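Local atomic coordinates of lectin-related NK cell receptor LY49L1 (Mus musculus, PDB entry 3G8K), a protein that acts as a natural killer cell receptor of the Ly49 family, whose members recognise MHC class I molecules, and carries a C-type lectin-like domain. Residues D49-K52 and F53-L57; C121-R124 and L125-P129; C31-T34 and C35-S39. The protein carries 1 engineered substitution. One frame throughout, in Å; residues are numbered along the deposited sequence.

Contact 1: D49-K52 and F53-L57; sequences DELK and FLKLL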
ATOM      1  N   ASP A  49      13.051   3.033 -10.358  1.00 26.21           N
ATOM      2  CA  ASP A  49      11.839   3.758  -9.900  1.00 28.88           C
ATOM      3  C   ASP A  49      10.908   2.852  -9.123  1.00 27.63           C
ATOM      4  O   ASP A  49      10.388   3.222  -8.047  1.00 28.01           O
ATOM      5  CB  ASP A  49      11.069   4.350 -11.098  1.00 29.99           C
ATOM      6  CG  ASP A  49       9.935   5.313 -10.694  1.00 37.77           C
ATOM      7  OD1 ASP A  49      10.255   6.397 -10.136  1.00 44.81           O
ATOM      8  OD2 ASP A  49       8.721   5.030 -10.972  1.00 43.80           O
ATOM      9  N   GLU A  50      10.706   1.657  -9.668  1.00 27.16           N
ATOM     10  CA  GLU A  50       9.773   0.678  -9.077  1.00 26.46           C
ATOM     11  C   GLU A  50      10.293   0.081  -7.764  1.00 25.16           C
ATOM     12  O   GLU A  50       9.638   0.134  -6.749  1.00 25.18           O
ATOM     13  CB  GLU A  50       9.392  -0.384 -10.117  1.00 27.43           C
ATOM     14  CG  GLU A  50       8.460  -1.426  -9.562  1.00 26.42           C
ATOM     15  CD  GLU A  50       8.205  -2.527 -10.552  1.00 28.00           C
ATOM     16  OE1 GLU A  50       7.348  -3.372 -10.289  1.00 23.05           O
ATOM     17  OE2 GLU A  50       8.857  -2.521 -11.600  1.00 25.24           O
ATOM     18  N   LEU A  51      11.525  -0.402  -7.795  1.00 26.79           N
ATOM     19  CA  LEU A  51      12.279  -0.703  -6.609  1.00 26.40           C
ATOM     20  C   LEU A  51      12.240   0.374  -5.502  1.00 27.35           C
ATOM     21  O   LEU A  51      12.035   0.020  -4.324  1.00 24.34           O
ATOM     22  CB  LEU A  51      13.736  -1.047  -6.945  1.00 26.09           C
ATOM     23  CG  LEU A  51      14.516  -1.627  -5.745  1.00 26.30           C
ATOM     24  CD1 LEU A  51      13.986  -2.942  -5.106  1.00 22.91           C
ATOM     25  CD2 LEU A  51      15.927  -1.691  -6.109  1.00 22.51           C
ATOM     26  N   LYS A  52      12.478   1.653  -5.857  1.00 28.54           N
ATOM     27  CA  LYS A  52      12.360   2.776  -4.873  1.00 30.09           C
ATOM     28  C   LYS A  52      11.028   2.803  -4.172  1.00 30.98           C
ATOM     29  O   LYS A  52      10.959   2.830  -2.920  1.00 32.90           O
ATOM     30  CB  LYS A  52      12.630   4.106  -5.546  1.00 30.82           C
ATOM     31  CG  LYS A  52      14.118   4.384  -5.716  1.00 32.27           C
ATOM     32  CD  LYS A  52      14.323   5.498  -6.805  1.00 41.44           C
ATOM     33  CE  LYS A  52      15.761   6.087  -6.755  1.00 42.18           C
ATOM     34  NZ  LYS A  52      16.758   4.980  -6.941  1.00 42.01           N
ATOM     35  N   PHE A  53       9.953   2.738  -4.954  1.00 31.34           N
ATOM     36  CA  PHE A  53       8.616   2.654  -4.417  1.00 30.63           C
ATOM     37  C   PHE A  53       8.354   1.422  -3.521  1.00 31.53           C
ATOM     38  O   PHE A  53       7.820   1.554  -2.404  1.00 30.71           O
ATOM     39  CB  PHE A  53       7.569   2.737  -5.527  1.00 32.07           C
ATOM     40  CG  PHE A  53       6.271   2.056  -5.138  1.00 35.16           C
ATOM     41  CD1 PHE A  53       5.384   2.692  -4.235  1.00 37.26           C
ATOM     42  CD2 PHE A  53       5.951   0.768  -5.629  1.00 34.29           C
ATOM     43  CE1 PHE A  53       4.198   2.066  -3.817  1.00 38.14           C
ATOM     44  CE2 PHE A  53       4.783   0.122  -5.202  1.00 39.79           C
ATOM     45  CZ  PHE A  53       3.881   0.780  -4.303  1.00 38.73           C
ATOM     46  N   LEU A  54       8.721   0.219  -3.960  1.00 30.31           N
ATOM     47  CA  LEU A  54       8.398  -0.930  -3.118  1.00 29.47           C
ATOM     48  C   LEU A  54       9.088  -0.843  -1.779  1.00 30.22           C
ATOM     49  O   LEU A  54       8.499  -1.191  -0.782  1.00 30.40           O
ATOM     50  CB  LEU A  54       8.673  -2.273  -3.795  1.00 28.76           C
ATOM     51  CG  LEU A  54       7.642  -2.706  -4.836  1.00 24.88           C
ATOM     52  CD1 LEU A  54       8.390  -3.560  -5.905  1.00 25.32           C
ATOM     53  CD2 LEU A  54       6.520  -3.449  -4.127  1.00 28.05           C
ATOM     54  N   LYS A  55      10.348  -0.421  -1.756  1.00 31.62           N
ATOM     55  CA  LYS A  55      11.106  -0.309  -0.496  1.00 32.09           C
ATOM     56  C   LYS A  55      10.453   0.737   0.437  1.00 33.68           C
ATOM     57  O   LYS A  55      10.452   0.589   1.660  1.00 34.36           O
ATOM     58  CB  LYS A  55      12.523   0.157  -0.778  1.00 32.23           C
ATOM     59  CG  LYS A  55      13.531  -0.850  -1.271  1.00 30.88           C
ATOM     60  CD  LYS A  55      14.615   0.027  -1.899  1.00 34.02           C
ATOM     61  CE  LYS A  55      15.960  -0.651  -2.168  1.00 37.75           C
ATOM     62  NZ  LYS A  55      16.652   0.256  -3.214  1.00 37.67           N
ATOM     63  N   LEU A  56       9.921   1.790  -0.167  1.00 35.40           N
ATOM     64  CA  LEU A  56       9.063   2.798   0.490  1.00 36.73           C
ATOM     65  C   LEU A  56       7.734   2.228   1.082  1.00 37.81           C
ATOM     66  O   LEU A  56       7.457   2.332   2.306  1.00 37.52           O
ATOM     67  CB  LEU A  56       8.788   3.834  -0.565  1.00 37.53           C
ATOM     68  CG  LEU A  56       8.807   5.339  -0.404  1.00 41.58           C
ATOM     69  CD1 LEU A  56       7.344   5.776  -0.171  1.00 44.42           C
ATOM     70  CD2 LEU A  56       9.862   5.846   0.670  1.00 45.45           C
ATOM     71  N   LEU A  57       6.961   1.544   0.237  1.00 39.19           N
ATOM     72  CA  LEU A  57       5.632   1.061   0.568  1.00 40.43           C
ATOM     73  C   LEU A  57       5.421  -0.287   1.214  1.00 40.69           C
ATOM     74  O   LEU A  57       4.394  -0.450   1.852  1.00 41.61           O
ATOM     75  CB  LEU A  57       4.757   1.101  -0.671  1.00 41.85           C
ATOM     76  CG  LEU A  57       3.621   2.123  -0.640  1.00 47.03           C
ATOM     77  CD1 LEU A  57       2.925   2.203   0.798  1.00 51.17           C
ATOM     78  CD2 LEU A  57       4.094   3.536  -1.114  1.00 47.36           C
TER
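L51 and K55 meet one turn apart on helix 48-57, an alpha-helix of the C-type lectin-like domain. Its regular i to i+4 ladder runs from D49 O to F53 N, E50 O to L54 N, L51 O to K55 N and K52 O to L56 N. The rung from L54 N to E50 O measures 2.9 Å.

The packed side of the helix carries E50, F53 and L54. CB of F53 lies 3.5 Å from E50 O, and CG of E50 meets CD1 of L54 at 4.2 Å. Beyond the helix, the carboxylate of E50 forms a salt bridge with K17, the F53 ring stacks on Y14, and L54 reaches F12 and L103. F53 also packs on Y10 of the second subunit.

The solvent side is looser. K52 and L56 are exposed there, joined chiefly through their backbones, with CB of L56 3.4 Å from K52 O. Between the two sides, K55 runs extended after CG leaves anti to the carbonyl carbon (chi1 -79°). Its chain passes L51 O and crosses the leucine side chain, bringing NZ of K55 to 3.6 Å from CD2 of L51.

Contact 2: C121-R124 and L125-P129; sequences CGKR and LDKFP
This is a surface beta-turn contact at the end of strand 118-124, where R124 meets D126 and K127 as the strand gives way to the C-terminal loop. The strand is held on the sheet by backbone hydrogen bonds of C121 with Y20 and K123 with C18.

R124 to K127 forms a type I turn. Its closing bond, from K127 N to R124 O, is long at 3.3 Å and bent (N-H...O 138°), with the donor well above the carbonyl plane.

The side chains of R124 and D126 make the stronger link. The guanidinium approaches side-on and uses two nitrogens, one for each carboxylate oxygen: NE of R124 reaches OD2 of D126 at 2.8 Å, and NH2 of R124 reaches OD1 of D126 at 2.7 Å. Both oxygens accept on their syn lone pairs, and the two planes are only 21° apart. The bend of the arginine at chi3 (52°) turns NE toward the carboxylate of D126. D126 and R124 also touch I16, while L125 packs on W11 of the second subunit.

K127 reaches back along the strand. Its CG lies 4.1 Å from CG of K123, the two aliphatic chains crossing at about a right angle, while NZ of K123 and NZ of K127 stay 7.0 Å apart. A water accepts from K127 NZ at 2.7 Å and donates to G122 O at 3.2 Å.

The arginine and aspartate charges probably offset each other in a flat two-point bridge, which reinforces a turn whose own backbone bond is poor and probably limits rotation of both groups. K127, by contrast, is tied to the strand backbone through a water.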
ATOM      1  N   CYS A 121       3.562 -11.405  -5.058  1.00 25.14           N
ATOM      2  CA  CYS A 121       3.113 -11.684  -6.430  1.00 25.01           C
ATOM      3  C   CYS A 121       2.761 -10.400  -7.192  1.00 24.06           C
ATOM      4  O   CYS A 121       2.068  -9.572  -6.691  1.00 25.45           O
ATOM      5  CB  CYS A 121       1.870 -12.521  -6.383  1.00 24.19           C
ATOM      6  SG  CYS A 121       2.034 -14.009  -5.342  1.00 26.73           S
ATOM      7  N   GLY A 122       3.244 -10.194  -8.398  1.00 25.94           N
ATOM      8  CA  GLY A 122       2.728  -9.044  -9.147  1.00 24.64           C
ATOM      9  C   GLY A 122       1.812  -9.457 -10.298  1.00 24.03           C
ATOM     10  O   GLY A 122       1.897 -10.578 -10.810  1.00 25.15           O
ATOM     11  N   LYS A 123       0.946  -8.542 -10.696  1.00 25.46           N
ATOM     12  CA  LYS A 123       0.072  -8.624 -11.865  1.00 26.09           C
ATOM     13  C   LYS A 123      -0.174  -7.207 -12.409  1.00 25.46           C
ATOM     14  O   LYS A 123      -0.638  -6.337 -11.708  1.00 24.12           O
ATOM     15  CB  LYS A 123      -1.262  -9.324 -11.576  1.00 27.85           C
ATOM     16  CG  LYS A 123      -2.091  -9.710 -12.874  1.00 25.24           C
ATOM     17  CD  LYS A 123      -3.456 -10.293 -12.462  1.00 28.42           C
ATOM     18  CE  LYS A 123      -4.379 -10.635 -13.617  1.00 32.99           C
ATOM     19  NZ  LYS A 123      -5.771 -10.847 -13.051  1.00 37.12           N
ATOM     20  N   ARG A 124       0.251  -6.973 -13.661  1.00 26.29           N
ATOM     21  CA  ARG A 124      -0.071  -5.767 -14.373  1.00 25.82           C
ATOM     22  C   ARG A 124      -1.552  -5.627 -14.632  1.00 25.21           C
ATOM     23  O   ARG A 124      -2.296  -6.598 -14.732  1.00 26.33           O
ATOM     24  CB  ARG A 124       0.717  -5.688 -15.687  1.00 26.44           C
ATOM     25  CG  ARG A 124       2.086  -5.345 -15.433  1.00 24.83           C
ATOM     26  CD  ARG A 124       2.881  -5.325 -16.716  1.00 30.20           C
ATOM     27  NE  ARG A 124       2.330  -4.523 -17.802  1.00 30.04           N
ATOM     28  CZ  ARG A 124       3.005  -3.517 -18.373  1.00 33.30           C
ATOM     29  NH1 ARG A 124       4.198  -3.188 -17.887  1.00 32.86           N
ATOM     30  NH2 ARG A 124       2.507  -2.835 -19.401  1.00 28.76           N
ATOM     31  N   LEU A 125      -1.980  -4.390 -14.724  1.00 25.46           N
ATOM     32  CA  LEU A 125      -3.382  -4.099 -14.926  1.00 27.34           C
ATOM     33  C   LEU A 125      -3.870  -4.366 -16.393  1.00 27.92           C
ATOM     34  O   LEU A 125      -5.066  -4.565 -16.664  1.00 27.54           O
ATOM     35  CB  LEU A 125      -3.643  -2.676 -14.387  1.00 27.03           C
ATOM     36  CG  LEU A 125      -4.230  -2.451 -12.992  1.00 25.65           C
ATOM     37  CD1 LEU A 125      -3.973  -3.521 -12.068  1.00 27.13           C
ATOM     38  CD2 LEU A 125      -3.770  -1.178 -12.364  1.00 28.21           C
ATOM     39  N   ASP A 126      -2.928  -4.342 -17.343  1.00 28.68           N
ATOM     40  CA  ASP A 126      -3.143  -4.774 -18.705  1.00 28.34           C
ATOM     41  C   ASP A 126      -2.840  -6.301 -18.928  1.00 29.49           C
ATOM     42  O   ASP A 126      -2.546  -6.704 -20.051  1.00 28.01           O
ATOM     43  CB  ASP A 126      -2.338  -3.886 -19.686  1.00 28.29           C
ATOM     44  CG  ASP A 126      -0.867  -3.915 -19.443  1.00 28.11           C
ATOM     45  OD1 ASP A 126      -0.158  -3.069 -20.037  1.00 31.69           O
ATOM     46  OD2 ASP A 126      -0.349  -4.775 -18.706  1.00 28.92           O
ATOM     47  N   LYS A 127      -2.985  -7.146 -17.882  1.00 30.05           N
ATOM     48  CA  LYS A 127      -2.750  -8.576 -18.055  1.00 30.78           C
ATOM     49  C   LYS A 127      -4.072  -9.323 -18.123  1.00 30.11           C
ATOM     50  O   LYS A 127      -4.891  -9.253 -17.210  1.00 31.52           O
ATOM     51  CB  LYS A 127      -1.709  -9.195 -17.083  1.00 31.47           C
ATOM     52  CG  LYS A 127      -1.922 -10.719 -16.867  1.00 33.30           C
ATOM     53  CD  LYS A 127      -0.645 -11.543 -16.660  1.00 35.18           C
ATOM     54  CE  LYS A 127      -0.888 -12.734 -15.653  1.00 38.56           C
ATOM     55  NZ  LYS A 127       0.359 -13.479 -15.111  1.00 38.98           N
ATOM     56  N   PHE A 128      -4.292  -9.990 -19.258  1.00 28.75           N
ATOM     57  CA  PHE A 128      -5.570 -10.585 -19.617  1.00 26.77           C
ATOM     58  C   PHE A 128      -5.271 -12.017 -20.037  1.00 27.00           C
ATOM     59  O   PHE A 128      -4.164 -12.321 -20.506  1.00 27.32           O
ATOM     60  CB  PHE A 128      -6.227  -9.781 -20.745  1.00 25.77           C
ATOM     61  CG  PHE A 128      -6.409  -8.304 -20.426  1.00 22.17           C
ATOM     62  CD1 PHE A 128      -5.672  -7.350 -21.066  1.00 22.19           C
ATOM     63  CD2 PHE A 128      -7.290  -7.897 -19.435  1.00 18.19           C
ATOM     64  CE1 PHE A 128      -5.857  -5.973 -20.771  1.00 23.97           C
ATOM     65  CE2 PHE A 128      -7.465  -6.569 -19.113  1.00 20.77           C
ATOM     66  CZ  PHE A 128      -6.738  -5.602 -19.810  1.00 26.45           C
ATOM     67  N   PRO A 129      -6.222 -12.941 -19.808  1.00 28.23           N
ATOM     68  CA  PRO A 129      -6.030 -14.283 -20.340  1.00 28.32           C
ATOM     69  C   PRO A 129      -5.838 -14.312 -21.855  1.00 30.14           C
ATOM     70  O   PRO A 129      -6.302 -13.420 -22.584  1.00 30.43           O
ATOM     71  CB  PRO A 129      -7.323 -15.030 -19.960  1.00 28.35           C
ATOM     72  CG  PRO A 129      -8.218 -14.100 -19.323  1.00 27.84           C
ATOM     73  CD  PRO A 129      -7.483 -12.800 -19.056  1.00 27.50           C
TER
HETATM   74  O   HOH W   1       1.693 -11.520 -13.823  1.00 38.19           O

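Contact 3: C31-T34 and C35-S39; sequences CKQT and CQISS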
ATOM      1  N   CYS A  31       6.392 -20.311  -3.504  1.00 26.25           N
ATOM      2  CA  CYS A  31       5.870 -18.984  -3.705  1.00 23.94           C
ATOM      3  C   CYS A  31       5.662 -18.793  -5.188  1.00 23.80           C
ATOM      4  O   CYS A  31       4.722 -18.137  -5.631  1.00 21.21           O
ATOM      5  CB  CYS A  31       6.901 -17.904  -3.229  1.00 23.96           C
ATOM      6  SG  CYS A  31       6.824 -17.435  -1.528  1.00 24.48           S
ATOM      7  N   LYS A  32       6.618 -19.262  -5.948  1.00 24.93           N
ATOM      8  CA  LYS A  32       6.528 -19.138  -7.387  1.00 26.64           C
ATOM      9  C   LYS A  32       5.263 -19.880  -7.810  1.00 27.34           C
ATOM     10  O   LYS A  32       4.407 -19.317  -8.537  1.00 26.32           O
ATOM     11  CB  LYS A  32       7.773 -19.677  -8.065  1.00 27.22           C
ATOM     12  CG  LYS A  32       7.757 -19.366  -9.506  1.00 28.73           C
ATOM     13  CD  LYS A  32       8.151 -20.524 -10.346  1.00 28.81           C
ATOM     14  CE  LYS A  32       8.560 -19.922 -11.674  1.00 31.71           C
ATOM     15  NZ  LYS A  32       8.635 -20.884 -12.763  1.00 34.33           N
ATOM     16  N   GLN A  33       5.101 -21.107  -7.312  1.00 27.82           N
ATOM     17  CA  GLN A  33       3.892 -21.805  -7.655  1.00 30.57           C
ATOM     18  C   GLN A  33       2.566 -21.288  -7.063  1.00 29.88           C
ATOM     19  O   GLN A  33       1.549 -21.355  -7.726  1.00 30.11           O
ATOM     20  CB  GLN A  33       4.073 -23.330  -7.568  1.00 31.87           C
ATOM     21  CG  GLN A  33       4.505 -23.919  -8.971  1.00 37.86           C
ATOM     22  CD  GLN A  33       3.482 -24.880  -9.609  1.00 44.43           C
ATOM     23  OE1 GLN A  33       2.344 -25.037  -9.116  1.00 48.33           O
ATOM     24  NE2 GLN A  33       3.900 -25.565 -10.689  1.00 44.83           N
ATOM     25  N   THR A  34       2.582 -20.739  -5.851  1.00 30.50           N
ATOM     26  CA  THR A  34       1.401 -20.066  -5.275  1.00 29.63           C
ATOM     27  C   THR A  34       1.005 -18.803  -6.049  1.00 29.28           C
ATOM     28  O   THR A  34      -0.143 -18.627  -6.394  1.00 28.63           O
ATOM     29  CB  THR A  34       1.613 -19.719  -3.825  1.00 31.03           C
ATOM     30  OG1 THR A  34       1.874 -20.927  -3.105  1.00 28.99           O
ATOM     31  CG2 THR A  34       0.397 -19.033  -3.229  1.00 29.83           C
ATOM     32  N   CYS A  35       1.943 -17.925  -6.373  1.00 30.33           N
ATOM     33  CA  CYS A  35       1.574 -16.818  -7.244  1.00 29.71           C
ATOM     34  C   CYS A  35       0.836 -17.382  -8.475  1.00 30.50           C
ATOM     35  O   CYS A  35      -0.217 -16.881  -8.871  1.00 31.31           O
ATOM     36  CB  CYS A  35       2.813 -15.986  -7.621  1.00 30.00           C
ATOM     37  SG  CYS A  35       3.522 -15.145  -6.150  1.00 26.91           S
ATOM     38  N   GLN A  36       1.386 -18.439  -9.062  1.00 31.28           N
ATOM     39  CA  GLN A  36       0.922 -18.958 -10.359  1.00 32.29           C
ATOM     40  C   GLN A  36      -0.476 -19.571 -10.425  1.00 33.16           C
ATOM     41  O   GLN A  36      -1.295 -19.147 -11.247  1.00 31.31           O
ATOM     42  CB  GLN A  36       2.014 -19.767 -11.073  1.00 33.80           C
ATOM     43  CG  GLN A  36       2.593 -18.861 -12.145  1.00 35.17           C
ATOM     44  CD  GLN A  36       3.994 -19.132 -12.578  1.00 39.00           C
ATOM     45  OE1 GLN A  36       4.838 -18.162 -12.699  1.00 35.68           O
ATOM     46  NE2 GLN A  36       4.293 -20.429 -12.841  1.00 37.88           N
ATOM     47  N   ILE A  37      -0.809 -20.473  -9.496  1.00 34.40           N
ATOM     48  CA  ILE A  37      -2.168 -20.998  -9.444  1.00 36.32           C
ATOM     49  C   ILE A  37      -3.243 -19.890  -9.391  1.00 35.63           C
ATOM     50  O   ILE A  37      -4.420 -20.106  -9.787  1.00 35.76           O
ATOM     51  CB  ILE A  37      -2.367 -22.117  -8.336  1.00 36.88           C
ATOM     52  CG1 ILE A  37      -2.463 -21.534  -6.954  1.00 36.31           C
ATOM     53  CG2 ILE A  37      -1.228 -23.121  -8.373  1.00 37.59           C
ATOM     54  CD1 ILE A  37      -2.154 -22.599  -5.853  1.00 39.07           C
ATOM     55  N   SER A  38      -2.855 -18.705  -8.931  1.00 34.23           N
ATOM     56  CA  SER A  38      -3.773 -17.579  -8.917  1.00 33.44           C
ATOM     57  C   SER A  38      -3.615 -16.579 -10.088  1.00 33.63           C
ATOM     58  O   SER A  38      -4.052 -15.439  -9.975  1.00 33.51           O
ATOM     59  CB  SER A  38      -3.635 -16.847  -7.591  1.00 33.57           C
ATOM     60  OG  SER A  38      -4.258 -17.582  -6.536  1.00 35.78           O
ATOM     61  N   SER A  39      -3.013 -17.009 -11.201  1.00 33.39           N
ATOM     62  CA  SER A  39      -2.705 -16.158 -12.372  1.00 32.71           C
ATOM     63  C   SER A  39      -1.903 -14.885 -12.108  1.00 33.15           C
ATOM     64  O   SER A  39      -1.961 -13.922 -12.915  1.00 33.18           O
ATOM     65  CB  SER A  39      -3.979 -15.813 -13.165  1.00 33.54           C
ATOM     66  OG  SER A  39      -4.763 -17.005 -13.370  1.00 34.87           O
TER
HETATM   67  O   HOH W   2       4.972 -17.165 -10.163  1.00 26.12           O
HETATM   68  O   HOH W   3      -3.005 -19.056  -5.026  1.00 33.12           O
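C35 meets the carbonyl of C31, one turn earlier on helix 28-37 in the C-type lectin-like domain. Backbone hydrogen bonds run from C35 N to C31 O (2.9 Å, N-H...O 172°), from Q36 N to K32 O and from I37 N to Q33 O. The helix then stops in a Schellman motif: S39, with positive phi, is its C-prime residue, S39 N bonds to Q36 O, and L40 N turns back to C35 O.

Covalent bonds fix the buried side. C31 is joined to C119 and C35 to C121, both on the strand 118-124. With SG anti to its own carbonyl carbon (chi1 -66°), C35 places that sulfur 3.3 Å from C31 O.

Van der Waals contacts are lighter. Q33 and I37 cross at about a right angle, and CG2 of I37 lies 3.4 Å from Q33 O and 4.1 Å from OE1 of Q33.

Two waters add polar bridges. One donates to K32 O (2.8 Å) and to OE1 of Q36 (2.7 Å), giving K32 O a second partner beside its helix bond. The other donates to T34 O and sits 2.5 Å from OG of S38.

The carbonyls of K32 and T34 are thus bridged by water to the side chains of Q36 and S38, while two disulfides lock the inner face of the helix to the sheet.

How the contacts relate
From the N terminus the order is contact 3 (31-39), contact 1 (49-57) and contact 2 (121-129). Each closes only a turn of its own, two of helix and one of beta turn, and none nests within or crosses another. The long closures are covalent: the disulfides C31-C119 and C35-C121 both enclose contact 1 in their loops, and C35-C121 is the one joining contact 3 to contact 2. Where contacts 2 and 3 meet, CE of K127 also packs against S39 O. Contact 3 thus ties helix 28-37 to strand 118-124, while contact 1 lies on helix 48-57, touching neither of the others, its centre about 22 Å from that of contact 3.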